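Local coordinates for oligopeptide-binding protein appA (Bacillus subtilis, PDB 1XOC) that captures oligopeptides for an ABC-type permease that imports tetra- and pentapeptides, but not tripeptides, and that can serve both sporulation and genetic competence, at residues A[424-429]-A[464-469]. Residues are numbered along the deposited sequence; the frame is centred on the assembly and turned at random.
Sequences FPDQYD and KQYSKE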
# COMPACT_ATOMS: atom_id res chain seq x y z
N PHE A 424 1.73 -11.25 -2.72
CA PHE A 424 2.75 -12.08 -3.32
C PHE A 424 4.08 -11.42 -3.05
O PHE A 424 4.34 -10.31 -3.48
CB PHE A 424 2.54 -12.24 -4.82
CG PHE A 424 3.53 -13.13 -5.48
CD1 PHE A 424 3.47 -14.49 -5.26
CD2 PHE A 424 4.54 -12.62 -6.28
CE1 PHE A 424 4.39 -15.36 -5.86
CE2 PHE A 424 5.48 -13.49 -6.87
CZ PHE A 424 5.39 -14.84 -6.65
N PRO A 425 4.94 -12.10 -2.29
CA PRO A 425 6.14 -11.46 -1.77
C PRO A 425 7.22 -11.31 -2.85
O PRO A 425 7.79 -12.30 -3.28
CB PRO A 425 6.58 -12.42 -0.66
CG PRO A 425 6.15 -13.75 -1.16
CD PRO A 425 4.83 -13.50 -1.85
N ASP A 426 7.46 -10.08 -3.29
CA ASP A 426 8.51 -9.77 -4.28
C ASP A 426 8.90 -8.28 -4.09
O ASP A 426 8.07 -7.36 -4.31
CB ASP A 426 8.07 -10.11 -5.73
CG ASP A 426 9.17 -9.83 -6.80
OD1 ASP A 426 9.01 -10.20 -8.01
OD2 ASP A 426 10.22 -9.27 -6.43
N GLN A 427 10.15 -8.08 -3.68
CA GLN A 427 10.73 -6.78 -3.32
C GLN A 427 11.16 -5.96 -4.53
O GLN A 427 11.57 -4.81 -4.38
CB GLN A 427 11.97 -7.00 -2.46
CG GLN A 427 11.75 -7.78 -1.18
CD GLN A 427 10.66 -7.21 -0.37
OE1 GLN A 427 9.73 -7.93 0.04
NE2 GLN A 427 10.71 -5.90 -0.15
N TYR A 428 11.13 -6.56 -5.71
CA TYR A 428 11.55 -5.91 -6.95
C TYR A 428 10.83 -4.56 -7.14
O TYR A 428 11.45 -3.57 -7.51
CB TYR A 428 11.26 -6.85 -8.12
CG TYR A 428 11.59 -6.32 -9.48
CD1 TYR A 428 12.77 -6.65 -10.13
CD2 TYR A 428 10.68 -5.52 -10.17
CE1 TYR A 428 13.04 -6.18 -11.40
CE2 TYR A 428 10.94 -5.05 -11.43
CZ TYR A 428 12.12 -5.37 -12.04
OH TYR A 428 12.37 -4.90 -13.32
N ASP A 429 9.52 -4.52 -6.89
CA ASP A 429 8.72 -3.33 -7.18
C ASP A 429 9.20 -2.12 -6.40
O ASP A 429 9.07 -0.99 -6.87
CB ASP A 429 7.21 -3.58 -6.88
CG ASP A 429 6.54 -4.49 -7.90
OD1 ASP A 429 7.17 -4.84 -8.92
OD2 ASP A 429 5.33 -4.86 -7.70
N LYS A 464 10.09 -23.02 -1.94
CA LYS A 464 11.23 -23.25 -1.04
C LYS A 464 12.51 -22.69 -1.64
O LYS A 464 13.29 -22.06 -0.94
CB LYS A 464 11.41 -24.73 -0.72
CG LYS A 464 10.26 -25.34 0.07
CD LYS A 464 10.14 -24.72 1.46
CE LYS A 464 9.27 -25.57 2.39
NZ LYS A 464 9.01 -24.86 3.68
N GLN A 465 12.71 -22.91 -2.93
CA GLN A 465 13.88 -22.37 -3.63
C GLN A 465 13.82 -20.85 -3.67
O GLN A 465 14.83 -20.17 -3.47
CB GLN A 465 13.96 -22.93 -5.05
CG GLN A 465 14.16 -24.44 -5.11
CD GLN A 465 14.04 -25.02 -6.52
OE1 GLN A 465 14.15 -26.24 -6.70
NE2 GLN A 465 13.82 -24.16 -7.51
N TYR A 466 12.62 -20.33 -3.93
CA TYR A 466 12.37 -18.89 -3.93
C TYR A 466 12.71 -18.25 -2.58
O TYR A 466 13.46 -17.29 -2.51
CB TYR A 466 10.91 -18.63 -4.27
CG TYR A 466 10.53 -17.18 -4.49
CD1 TYR A 466 10.76 -16.57 -5.71
CD2 TYR A 466 9.89 -16.45 -3.50
CE1 TYR A 466 10.39 -15.24 -5.94
CE2 TYR A 466 9.53 -15.13 -3.72
CZ TYR A 466 9.77 -14.54 -4.93
OH TYR A 466 9.40 -13.23 -5.18
N SER A 467 12.14 -18.80 -1.51
CA SER A 467 12.37 -18.29 -0.17
C SER A 467 13.85 -18.40 0.21
O SER A 467 14.39 -17.57 0.92
CB SER A 467 11.51 -19.07 0.84
OG SER A 467 10.13 -18.90 0.57
N LYS A 468 14.53 -19.45 -0.26
CA LYS A 468 15.93 -19.64 0.10
C LYS A 468 16.80 -18.57 -0.54
O LYS A 468 17.65 -17.99 0.11
CB LYS A 468 16.41 -21.03 -0.31
CG LYS A 468 17.77 -21.45 0.29
CD LYS A 468 17.60 -21.95 1.73
CE LYS A 468 18.88 -21.81 2.56
NZ LYS A 468 18.58 -21.35 3.97
N GLU A 469 16.57 -18.31 -1.82
CA GLU A 469 17.31 -17.26 -2.53
C GLU A 469 16.95 -15.87 -2.00
O GLU A 469 17.79 -14.96 -2.01
CB GLU A 469 17.04 -17.33 -4.04
CG GLU A 469 17.91 -18.40 -4.72
CD GLU A 469 19.35 -17.95 -4.95
OE1 GLU A 469 19.54 -16.76 -5.31
OE2 GLU A 469 20.28 -18.78 -4.78
O HOH W 1 8.77 -13.03 -8.32
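The phenolic oxygen of Y466 is engaged twice: its OH donates to P425 O at 2.7 Å and accepts from a water 3.2 Å away. The first bond lies in the carbonyl plane, on a lone pair, with a C=O...O angle of 145°, and P425 O in turn sits at the edge of the tyrosine ring, in its plane. The same water donates to D426 OD1 (2.9 Å), bridging phenol and carboxylate, which share no direct hydrogen bond; instead D426 CB packs against Y466 OH at 3.4 Å, the carboxylate and ring planes standing 81° apart. With CG anti to the backbone N (chi1 -172°), the tyrosine reaches from its helix straight across to the loop, so one long side chain spans the 9.9 Å between D426 CA and Y466 CA. P425 CG touches the ring only loosely, at CE2. A phenylalanine here would probably leave P425 O without its donor and the bridging water without one of its acceptors. D426 is also held from other quarters: K458 forms a salt bridge with OD1, and Y428 N donates to OD2 (2.9 Å) from above the carboxylate plane. The phenol's bond to P425 O and the shared water thus fasten helix 463-480 to the loop beside the Asx-turn capping bond from D426 OD2 to Y428 N, in the turn that leads into the short helix 428-431.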